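Local coordinates for protein chitinase (Paenibacillus sp. FPU-7, PDB 5GZT) that probably hydrolyses internal beta-1,4 linkages of chitin and chitodextrins at random positions within the polymer, at residues L567-T578 with L590-Y599; G309-V317 with I367-F375. One frame throughout, in Å; residues are numbered along the deposited sequence.

Contact 1. Residues L567-T578 with L590-Y599; sequences LVNNYINKNGYT and LFNGSTFISY
Tyr577 and Asn592 stack where the segment leaving helix 564-570 enters the edge of a five-stranded antiparallel sheet, consistent with the alpha+beta insertion domain of family 18 chitinases. Backbone bonds set the register: Thr578 and Phe591 form an antiparallel hydrogen-bonded pair. Thr578 N gives an almost straight bond (174°) to Phe591 O at 2.9 Å, and Phe591 N returns one to Thr578 O at 3.1 Å.

Flat groups carry the outer half. The Tyr577 ring and the Asn592 amide lie side by side, pointing the same way, with their planes 11° apart; Asn592 CB sits 3.7 Å from the ring centroid, a CH-pi contact. Tyr571 CD2 lies over the opposite face of that ring, which is thus sandwiched. Beyond it, the phenol end crosses Thr595, with Tyr577 OH 3.4 Å from Thr595 CB. Replacing Tyr577 by an alanine is likely to open a gap between Tyr571 and Asn592 and leave the Asn592 amide without the ring it lies against.

Apolar contacts continue inward. Ile597 CD1 approaches Tyr571 CD2 at 3.5 Å, the two side chains at about a right angle. Leu567 divides its branches: CD2 lies against Ile597 CG2 as the two side chains run past each other in opposite directions, while CD1 meets Tyr599 CB at 3.7 Å. Ile572 CD1 reaches Tyr599 CE2 at 3.6 Å, and Leu590 CD1 packs against Tyr571 CB and Ile572 CG1.

Asn592 is fixed by polar bonds as well. With CG lodged between its backbone N and carbonyl carbon (chi1 75°), its OD1 accepts from Ser594 N in an Asx turn and from Thr595 N at 2.7 Å. At the other end of the amide, Asn592 ND2 donates to a water that in turn donates to Asn575 O.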
loop_
_atom_site.group_PDB
_atom_site.type_symbol
_atom_site.label_atom_id
_atom_site.label_comp_id
_atom_site.label_asym_id
_atom_site.label_seq_id
_atom_site.Cartn_x
_atom_site.Cartn_y
_atom_site.Cartn_z
ATOM N N LEU B 567 12.800 19.211 -1.768
ATOM C CA LEU B 567 12.396 19.841 -3.013
ATOM C C LEU B 567 11.252 20.820 -2.790
ATOM O O LEU B 567 11.257 21.907 -3.307
ATOM C CB LEU B 567 12.013 18.806 -4.109
ATOM C CG LEU B 567 13.095 17.828 -4.617
ATOM C CD1 LEU B 567 12.438 16.821 -5.579
ATOM C CD2 LEU B 567 14.243 18.547 -5.269
ATOM N N VAL B 568 10.273 20.427 -2.043
ATOM C CA VAL B 568 9.155 21.305 -1.714
ATOM C C VAL B 568 9.709 22.567 -1.018
ATOM O O VAL B 568 9.403 23.688 -1.409
ATOM C CB VAL B 568 8.132 20.572 -0.863
ATOM C CG1 VAL B 568 7.115 21.536 -0.283
ATOM C CG2 VAL B 568 7.415 19.465 -1.680
ATOM N N ASN B 569 10.527 22.375 0.009
ATOM C CA ASN B 569 11.005 23.503 0.785
ATOM C C ASN B 569 11.877 24.479 -0.008
ATOM O O ASN B 569 11.726 25.660 0.178
ATOM C CB ASN B 569 11.723 23.009 2.030
ATOM C CG ASN B 569 10.761 22.400 3.083
ATOM O OD1 ASN B 569 9.538 22.552 3.072
ATOM N ND2 ASN B 569 11.349 21.714 3.979
ATOM N N ASN B 570 12.773 23.996 -0.884
ATOM C CA ASN B 570 13.807 24.845 -1.411
ATOM C C ASN B 570 14.012 24.808 -2.940
ATOM O O ASN B 570 14.777 25.645 -3.468
ATOM C CB ASN B 570 15.145 24.524 -0.709
ATOM C CG ASN B 570 15.082 24.776 0.791
ATOM O OD1 ASN B 570 15.410 23.926 1.653
ATOM N ND2 ASN B 570 14.587 25.912 1.101
ATOM N N TYR B 571 13.305 23.920 -3.662
ATOM C CA TYR B 571 13.597 23.792 -5.118
ATOM C C TYR B 571 12.399 23.999 -6.068
ATOM O O TYR B 571 12.545 24.602 -7.134
ATOM C CB TYR B 571 14.177 22.436 -5.407
ATOM C CG TYR B 571 15.585 22.180 -4.951
ATOM C CD1 TYR B 571 15.844 21.870 -3.627
ATOM C CD2 TYR B 571 16.627 22.154 -5.845
ATOM C CE1 TYR B 571 17.142 21.625 -3.200
ATOM C CE2 TYR B 571 17.966 21.893 -5.440
ATOM C CZ TYR B 571 18.191 21.585 -4.109
ATOM O OH TYR B 571 19.470 21.277 -3.665
ATOM N N ILE B 572 11.257 23.403 -5.764
ATOM C CA ILE B 572 10.201 23.355 -6.828
ATOM C C ILE B 572 9.633 24.787 -7.003
ATOM O O ILE B 572 8.981 25.335 -6.101
ATOM C CB ILE B 572 9.053 22.385 -6.520
ATOM C CG1 ILE B 572 9.534 20.971 -6.333
ATOM C CG2 ILE B 572 8.025 22.431 -7.680
ATOM C CD1 ILE B 572 8.512 20.003 -5.686
ATOM N N ASN B 573 9.956 25.376 -8.135
ATOM C CA ASN B 573 9.648 26.744 -8.477
ATOM C C ASN B 573 10.283 27.721 -7.480
ATOM O O ASN B 573 9.718 28.780 -7.220
ATOM C CB ASN B 573 8.125 26.953 -8.662
ATOM C CG ASN B 573 7.780 28.258 -9.350
ATOM O OD1 ASN B 573 8.504 28.733 -10.221
ATOM N ND2 ASN B 573 6.645 28.874 -8.952
ATOM N N LYS B 574 11.441 27.353 -6.935
ATOM C CA LYS B 574 12.207 28.191 -5.978
ATOM C C LYS B 574 13.688 28.244 -6.388
ATOM O O LYS B 574 14.209 27.332 -7.067
ATOM C CB LYS B 574 12.141 27.621 -4.562
ATOM C CG LYS B 574 10.745 27.674 -3.987
ATOM C CD LYS B 574 10.596 26.936 -2.715
ATOM C CE LYS B 574 9.228 27.210 -2.158
ATOM N NZ LYS B 574 8.991 26.495 -0.920
ATOM N N ASN B 575 14.364 29.316 -6.000
ATOM C CA ASN B 575 15.793 29.430 -6.136
ATOM C C ASN B 575 16.312 29.205 -7.550
ATOM O O ASN B 575 17.346 28.494 -7.737
ATOM C CB ASN B 575 16.504 28.457 -5.116
ATOM C CG ASN B 575 18.010 28.745 -4.992
ATOM O OD1 ASN B 575 18.395 29.897 -5.155
ATOM N ND2 ASN B 575 18.859 27.700 -4.800
ATOM N N GLY B 576 15.585 29.746 -8.531
ATOM C CA GLY B 576 15.938 29.670 -9.968
ATOM C C GLY B 576 15.621 28.317 -10.639
ATOM O O GLY B 576 15.950 28.118 -11.791
ATOM N N TYR B 577 14.958 27.396 -9.947
ATOM C CA TYR B 577 14.623 26.107 -10.545
ATOM C C TYR B 577 13.199 26.216 -11.170
ATOM O O TYR B 577 12.208 26.542 -10.432
ATOM C CB TYR B 577 14.683 24.974 -9.508
ATOM C CG TYR B 577 16.060 24.492 -9.169
ATOM C CD1 TYR B 577 16.826 25.142 -8.242
ATOM C CD2 TYR B 577 16.620 23.431 -9.845
ATOM C CE1 TYR B 577 18.153 24.729 -7.962
ATOM C CE2 TYR B 577 17.927 23.012 -9.585
ATOM C CZ TYR B 577 18.691 23.647 -8.643
ATOM O OH TYR B 577 20.009 23.179 -8.417
ATOM N N THR B 578 13.074 25.907 -12.470
ATOM C CA THR B 578 11.806 25.963 -13.185
ATOM C C THR B 578 11.209 24.551 -13.124
ATOM O O THR B 578 11.911 23.546 -13.361
ATOM C CB THR B 578 12.029 26.457 -14.611
ATOM O OG1 THR B 578 12.531 27.771 -14.538
ATOM C CG2 THR B 578 10.804 26.470 -15.417
ATOM N N LEU B 590 12.714 19.417 -12.691
ATOM C CA LEU B 590 13.187 20.799 -12.541
ATOM C C LEU B 590 14.456 21.048 -13.308
ATOM O O LEU B 590 15.314 20.119 -13.440
ATOM C CB LEU B 590 13.508 21.032 -11.104
ATOM C CG LEU B 590 12.390 20.625 -10.122
ATOM C CD1 LEU B 590 12.866 21.001 -8.708
ATOM C CD2 LEU B 590 11.110 21.386 -10.439
ATOM N N PHE B 591 14.677 22.303 -13.708
ATOM C CA PHE B 591 15.987 22.652 -14.295
ATOM C C PHE B 591 16.269 24.085 -13.998
ATOM O O PHE B 591 15.351 24.929 -14.035
ATOM C CB PHE B 591 15.948 22.417 -15.817
ATOM C CG PHE B 591 17.273 22.553 -16.529
ATOM C CD1 PHE B 591 18.340 21.798 -16.125
ATOM C CD2 PHE B 591 17.389 23.295 -17.679
ATOM C CE1 PHE B 591 19.608 21.889 -16.797
ATOM C CE2 PHE B 591 18.608 23.427 -18.355
ATOM C CZ PHE B 591 19.734 22.696 -17.909
ATOM N N ASN B 592 17.509 24.382 -13.617
ATOM C CA ASN B 592 17.942 25.740 -13.394
ATOM C C ASN B 592 18.987 26.250 -14.384
ATOM O O ASN B 592 19.578 27.304 -14.164
ATOM C CB ASN B 592 18.468 25.923 -11.968
ATOM C CG ASN B 592 19.839 25.328 -11.770
ATOM O OD1 ASN B 592 20.289 24.461 -12.552
ATOM N ND2 ASN B 592 20.503 25.747 -10.708
ATOM N N GLY B 593 19.187 25.536 -15.479
ATOM C CA GLY B 593 20.252 25.869 -16.391
ATOM C C GLY B 593 21.534 25.012 -16.198
ATOM O O GLY B 593 22.387 25.028 -17.044
ATOM N N SER B 594 21.625 24.196 -15.144
ATOM C CA SER B 594 22.823 23.431 -14.952
ATOM C C SER B 594 22.536 22.171 -14.166
ATOM O O SER B 594 23.130 21.078 -14.427
ATOM C CB SER B 594 23.871 24.356 -14.272
ATOM O OG SER B 594 24.847 23.523 -13.756
ATOM N N THR B 595 21.685 22.282 -13.140
ATOM C CA THR B 595 21.190 21.085 -12.464
ATOM C C THR B 595 19.799 20.654 -12.913
ATOM O O THR B 595 18.864 21.476 -12.882
ATOM C CB THR B 595 21.227 21.336 -10.975
ATOM O OG1 THR B 595 22.543 21.753 -10.630
ATOM C CG2 THR B 595 20.839 20.180 -10.233
ATOM N N PHE B 596 19.668 19.377 -13.232
ATOM C CA PHE B 596 18.426 18.729 -13.640
ATOM C C PHE B 596 17.956 17.746 -12.561
ATOM O O PHE B 596 18.732 16.953 -12.028
ATOM C CB PHE B 596 18.626 17.982 -14.971
ATOM C CG PHE B 596 17.507 17.119 -15.356
ATOM C CD1 PHE B 596 17.427 15.860 -14.871
ATOM C CD2 PHE B 596 16.502 17.567 -16.230
ATOM C CE1 PHE B 596 16.394 15.042 -15.232
ATOM C CE2 PHE B 596 15.446 16.751 -16.577
ATOM C CZ PHE B 596 15.393 15.500 -16.081
ATOM N N ILE B 597 16.673 17.814 -12.211
ATOM C CA ILE B 597 16.145 17.021 -11.105
ATOM C C ILE B 597 14.922 16.310 -11.619
ATOM O O ILE B 597 13.922 16.968 -11.995
ATOM C CB ILE B 597 15.769 17.935 -9.916
ATOM C CG1 ILE B 597 17.010 18.641 -9.395
ATOM C CG2 ILE B 597 15.117 17.129 -8.818
ATOM C CD1 ILE B 597 16.909 19.652 -8.261
ATOM N N SER B 598 14.937 14.985 -11.558
ATOM C CA SER B 598 13.831 14.185 -11.933
ATOM C C SER B 598 13.163 13.743 -10.695
ATOM O O SER B 598 13.820 13.204 -9.873
ATOM C CB SER B 598 14.273 12.929 -12.727
ATOM O OG SER B 598 13.239 11.980 -12.752
ATOM N N TYR B 599 11.834 13.805 -10.636
ATOM C CA TYR B 599 11.137 13.525 -9.404
ATOM C C TYR B 599 9.690 13.067 -9.659
ATOM O O TYR B 599 9.286 12.850 -10.820
ATOM C CB TYR B 599 11.244 14.755 -8.424
ATOM C CG TYR B 599 10.367 15.968 -8.744
ATOM C CD1 TYR B 599 10.731 16.856 -9.752
ATOM C CD2 TYR B 599 9.242 16.300 -7.971
ATOM C CE1 TYR B 599 9.983 17.945 -10.093
ATOM C CE2 TYR B 599 8.534 17.455 -8.260
ATOM C CZ TYR B 599 8.922 18.260 -9.331
ATOM O OH TYR B 599 8.224 19.366 -9.667
HETATM O O HOH W 1 19.539 28.060 -9.219
HETATM O O HOH W 2 15.131 28.408 -14.139
HETATM O O HOH W 3 18.002 29.912 -12.880
#

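Contact 2. Residues G309-V317 with I367-F375; sequences GRINNGKVV and IGGWEAEGF
Gly309 and Ile367 are paired in parallel with their CA atoms 4.4 Å apart, and Gly368 N donates to Gly309 O at 2.9 Å. These are adjacent strands of the family 18 TIM barrel, and Ile367 to Gly369 belong to its SxGG sequence motif. After Gly368 the second chain loops out and returns beside Ile311, where a water accepts from Ile311 N at 2.7 Å and donates to Glu373 O at 2.8 Å.

Arg310 reaches toward that loop with its side chain. A bend at chi2 (-65°) brings back a group whose CB starts out pointing away, and NE donates to Gly368 O over 2.8 Å. That bond is bent, 131° at the hydrogen, and NE is tilted from the carbonyl plane; a weak bond from Arg310 NH2 to the same Gly368 O adds a second grip. Ala372 CB lies over one face of the guanidinium, 3.5 Å from Arg310 NE, while NH1 forms a salt bridge with Asp322.

On the other side of the strand, Ile311 CD1 stands over the centre of the Phe375 ring at 3.7 Å from its centroid, the side chains crossing at about a right angle. Ile311 CG2 lies against Gly374, where a CB would clash with it. Val316, on the strand that follows the type I' turn from Asn312 to Lys315, touches Ile367 CD1 with CG2.

Helix 382-398 packs beside these apolar groups, Phe388 on Ile311 and Phe395 on Val316. Phe375, following N-cap Gly374, stacks on Trp408, and strand 403-407 flanks Ile367 with Ile404 and Leu406 and bonds to its backbone through Asp405 and Asp407.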
loop_
_atom_site.group_PDB
_atom_site.type_symbol
_atom_site.label_atom_id
_atom_site.label_comp_id
_atom_site.label_asym_id
_atom_site.label_seq_id
_atom_site.Cartn_x
_atom_site.Cartn_y
_atom_site.Cartn_z
ATOM N N GLY B 309 15.077 -5.335 8.071
ATOM C CA GLY B 309 15.820 -6.381 8.708
ATOM C C GLY B 309 17.012 -6.766 7.906
ATOM O O GLY B 309 17.033 -6.626 6.700
ATOM N N ARG B 310 18.032 -7.294 8.589
ATOM C CA ARG B 310 19.285 -7.638 7.962
ATOM C C ARG B 310 19.726 -9.084 8.229
ATOM O O ARG B 310 19.170 -9.815 9.072
ATOM C CB ARG B 310 20.344 -6.626 8.374
ATOM C CG ARG B 310 20.156 -5.219 7.779
ATOM C CD ARG B 310 20.325 -5.283 6.276
ATOM N NE ARG B 310 19.826 -4.171 5.485
ATOM C CZ ARG B 310 20.535 -3.094 5.144
ATOM N NH1 ARG B 310 21.767 -2.921 5.566
ATOM N NH2 ARG B 310 19.999 -2.188 4.344
ATOM N N ILE B 311 20.736 -9.489 7.491
ATOM C CA ILE B 311 21.266 -10.814 7.686
ATOM C C ILE B 311 22.649 -10.810 8.341
ATOM O O ILE B 311 23.616 -10.315 7.758
ATOM C CB ILE B 311 21.327 -11.544 6.363
ATOM C CG1 ILE B 311 19.915 -11.535 5.741
ATOM C CG2 ILE B 311 21.850 -12.974 6.571
ATOM C CD1 ILE B 311 19.883 -12.063 4.339
ATOM N N ASN B 312 22.728 -11.403 9.536
ATOM C CA ASN B 312 24.024 -11.674 10.193
ATOM C C ASN B 312 24.175 -13.157 10.637
ATOM O O ASN B 312 23.292 -13.677 11.324
ATOM C CB ASN B 312 24.176 -10.810 11.429
ATOM C CG ASN B 312 25.618 -10.699 11.863
ATOM O OD1 ASN B 312 26.538 -10.791 11.040
ATOM N ND2 ASN B 312 25.821 -10.455 13.143
ATOM N N ASN B 313 25.288 -13.801 10.255
ATOM C CA ASN B 313 25.496 -15.242 10.534
ATOM C C ASN B 313 24.254 -15.996 10.091
ATOM O O ASN B 313 23.663 -16.725 10.887
ATOM C CB ASN B 313 25.758 -15.559 12.029
ATOM C CG ASN B 313 26.968 -14.830 12.615
ATOM O OD1 ASN B 313 26.934 -14.423 13.778
ATOM N ND2 ASN B 313 28.033 -14.677 11.835
ATOM N N GLY B 314 23.810 -15.702 8.866
ATOM C CA GLY B 314 22.747 -16.424 8.179
ATOM C C GLY B 314 21.407 -16.366 8.815
ATOM O O GLY B 314 20.521 -17.132 8.431
ATOM N N LYS B 315 21.247 -15.453 9.765
ATOM C CA LYS B 315 19.988 -15.188 10.428
ATOM C C LYS B 315 19.557 -13.694 10.310
ATOM O O LYS B 315 20.342 -12.778 10.085
ATOM C CB LYS B 315 20.091 -15.536 11.902
ATOM C CG LYS B 315 20.492 -16.981 12.184
ATOM C CD LYS B 315 21.381 -17.033 13.419
ATOM C CE LYS B 315 21.720 -18.453 13.835
ATOM N NZ LYS B 315 21.612 -18.530 15.310
ATOM N N VAL B 316 18.287 -13.503 10.576
ATOM C CA VAL B 316 17.628 -12.241 10.466
ATOM C C VAL B 316 17.679 -11.459 11.778
ATOM O O VAL B 316 17.081 -11.881 12.768
ATOM C CB VAL B 316 16.142 -12.415 10.053
ATOM C CG1 VAL B 316 15.443 -11.043 9.951
ATOM C CG2 VAL B 316 16.028 -13.197 8.741
ATOM N N VAL B 317 18.254 -10.253 11.697
ATOM C CA VAL B 317 18.529 -9.368 12.836
ATOM C C VAL B 317 18.072 -7.946 12.574
ATOM O O VAL B 317 17.906 -7.556 11.424
ATOM C CB VAL B 317 20.033 -9.298 13.089
ATOM C CG1 VAL B 317 20.572 -10.657 13.618
ATOM C CG2 VAL B 317 20.804 -8.877 11.838
ATOM N N ILE B 367 13.307 -7.540 4.442
ATOM C CA ILE B 367 14.617 -8.017 4.786
ATOM C C ILE B 367 15.499 -7.772 3.685
ATOM O O ILE B 367 15.193 -8.255 2.643
ATOM C CB ILE B 367 14.583 -9.561 5.077
ATOM C CG1 ILE B 367 13.588 -9.823 6.223
ATOM C CG2 ILE B 367 15.993 -10.061 5.435
ATOM C CD1 ILE B 367 13.201 -11.261 6.395
ATOM N N GLY B 368 16.625 -7.084 3.885
ATOM C CA GLY B 368 17.575 -6.913 2.785
ATOM C C GLY B 368 17.779 -5.420 2.464
ATOM O O GLY B 368 18.107 -4.629 3.385
ATOM N N GLY B 369 17.662 -5.054 1.164
ATOM C CA GLY B 369 17.753 -3.676 0.714
ATOM C C GLY B 369 19.088 -3.481 0.023
ATOM O O GLY B 369 19.874 -4.428 -0.119
ATOM N N TRP B 370 19.372 -2.240 -0.366
ATOM C CA TRP B 370 20.563 -1.940 -1.121
ATOM C C TRP B 370 21.738 -2.199 -0.236
ATOM O O TRP B 370 21.713 -1.860 0.950
ATOM C CB TRP B 370 20.571 -0.456 -1.559
ATOM C CG TRP B 370 21.736 -0.124 -2.378
ATOM C CD1 TRP B 370 22.839 0.607 -1.997
ATOM C CD2 TRP B 370 21.952 -0.500 -3.737
ATOM N NE1 TRP B 370 23.721 0.698 -3.041
ATOM C CE2 TRP B 370 23.209 0.035 -4.121
ATOM C CE3 TRP B 370 21.184 -1.191 -4.685
ATOM C CZ2 TRP B 370 23.722 -0.120 -5.392
ATOM C CZ3 TRP B 370 21.708 -1.378 -5.933
ATOM C CH2 TRP B 370 22.978 -0.857 -6.281
ATOM N N GLU B 371 22.752 -2.844 -0.793
ATOM C CA GLU B 371 23.978 -3.147 -0.074
ATOM C C GLU B 371 23.800 -4.113 1.123
ATOM O O GLU B 371 24.682 -4.203 1.979
ATOM C CB GLU B 371 24.616 -1.803 0.384
ATOM C CG GLU B 371 26.089 -1.869 0.743
ATOM C CD GLU B 371 26.896 -0.618 0.337
ATOM O OE1 GLU B 371 26.337 0.507 0.363
ATOM O OE2 GLU B 371 28.096 -0.787 -0.022
ATOM N N ALA B 372 22.659 -4.777 1.232
ATOM C CA ALA B 372 22.425 -5.739 2.296
ATOM C C ALA B 372 22.975 -7.078 1.833
ATOM O O ALA B 372 22.500 -7.663 0.836
ATOM C CB ALA B 372 20.970 -5.878 2.617
ATOM N N GLU B 373 23.981 -7.532 2.573
ATOM C CA GLU B 373 24.723 -8.798 2.343
ATOM C C GLU B 373 24.023 -9.982 2.984
ATOM O O GLU B 373 23.115 -9.806 3.872
ATOM C CB GLU B 373 26.090 -8.695 3.002
ATOM C CG GLU B 373 26.870 -7.494 2.493
ATOM C CD GLU B 373 28.273 -7.355 3.061
ATOM O OE1 GLU B 373 29.099 -6.893 2.238
ATOM O OE2 GLU B 373 28.518 -7.642 4.287
ATOM N N GLY B 374 24.455 -11.173 2.567
ATOM C CA GLY B 374 24.049 -12.381 3.236
ATOM C C GLY B 374 23.076 -13.299 2.524
ATOM O O GLY B 374 22.961 -14.449 2.903
ATOM N N PHE B 375 22.310 -12.783 1.575
ATOM C CA PHE B 375 21.409 -13.621 0.811
ATOM C C PHE B 375 22.066 -14.768 -0.001
ATOM O O PHE B 375 21.465 -15.806 -0.059
ATOM C CB PHE B 375 20.496 -12.816 -0.162
ATOM C CG PHE B 375 19.309 -12.182 0.494
ATOM C CD1 PHE B 375 18.345 -12.941 1.069
ATOM C CD2 PHE B 375 19.180 -10.789 0.546
ATOM C CE1 PHE B 375 17.243 -12.353 1.687
ATOM C CE2 PHE B 375 18.123 -10.201 1.165
ATOM C CZ PHE B 375 17.139 -10.976 1.740
HETATM O O HOH W 4 22.060 -8.003 5.664
#

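Both contacts lie within the first family 18 range of the chain, yet they share no element: their centres are 36 Å apart and their nearest atoms about 17 Å. Contact 2 is mostly buried and joins neighbouring parallel barrel strands, whereas contact 1 is only partly buried and joins a helix end to an antiparallel sheet at its edge. Their chemistry follows. In contact 1, paired backbone bonds and a tyrosine-rich apolar row give way outward to a water bridge at an asparagine. In contact 2, the interstrand backbone bond from Gly368 N to Gly309 O is supplemented by a charged arginine and one bridging water, with Gly374 leaving room for Ile311.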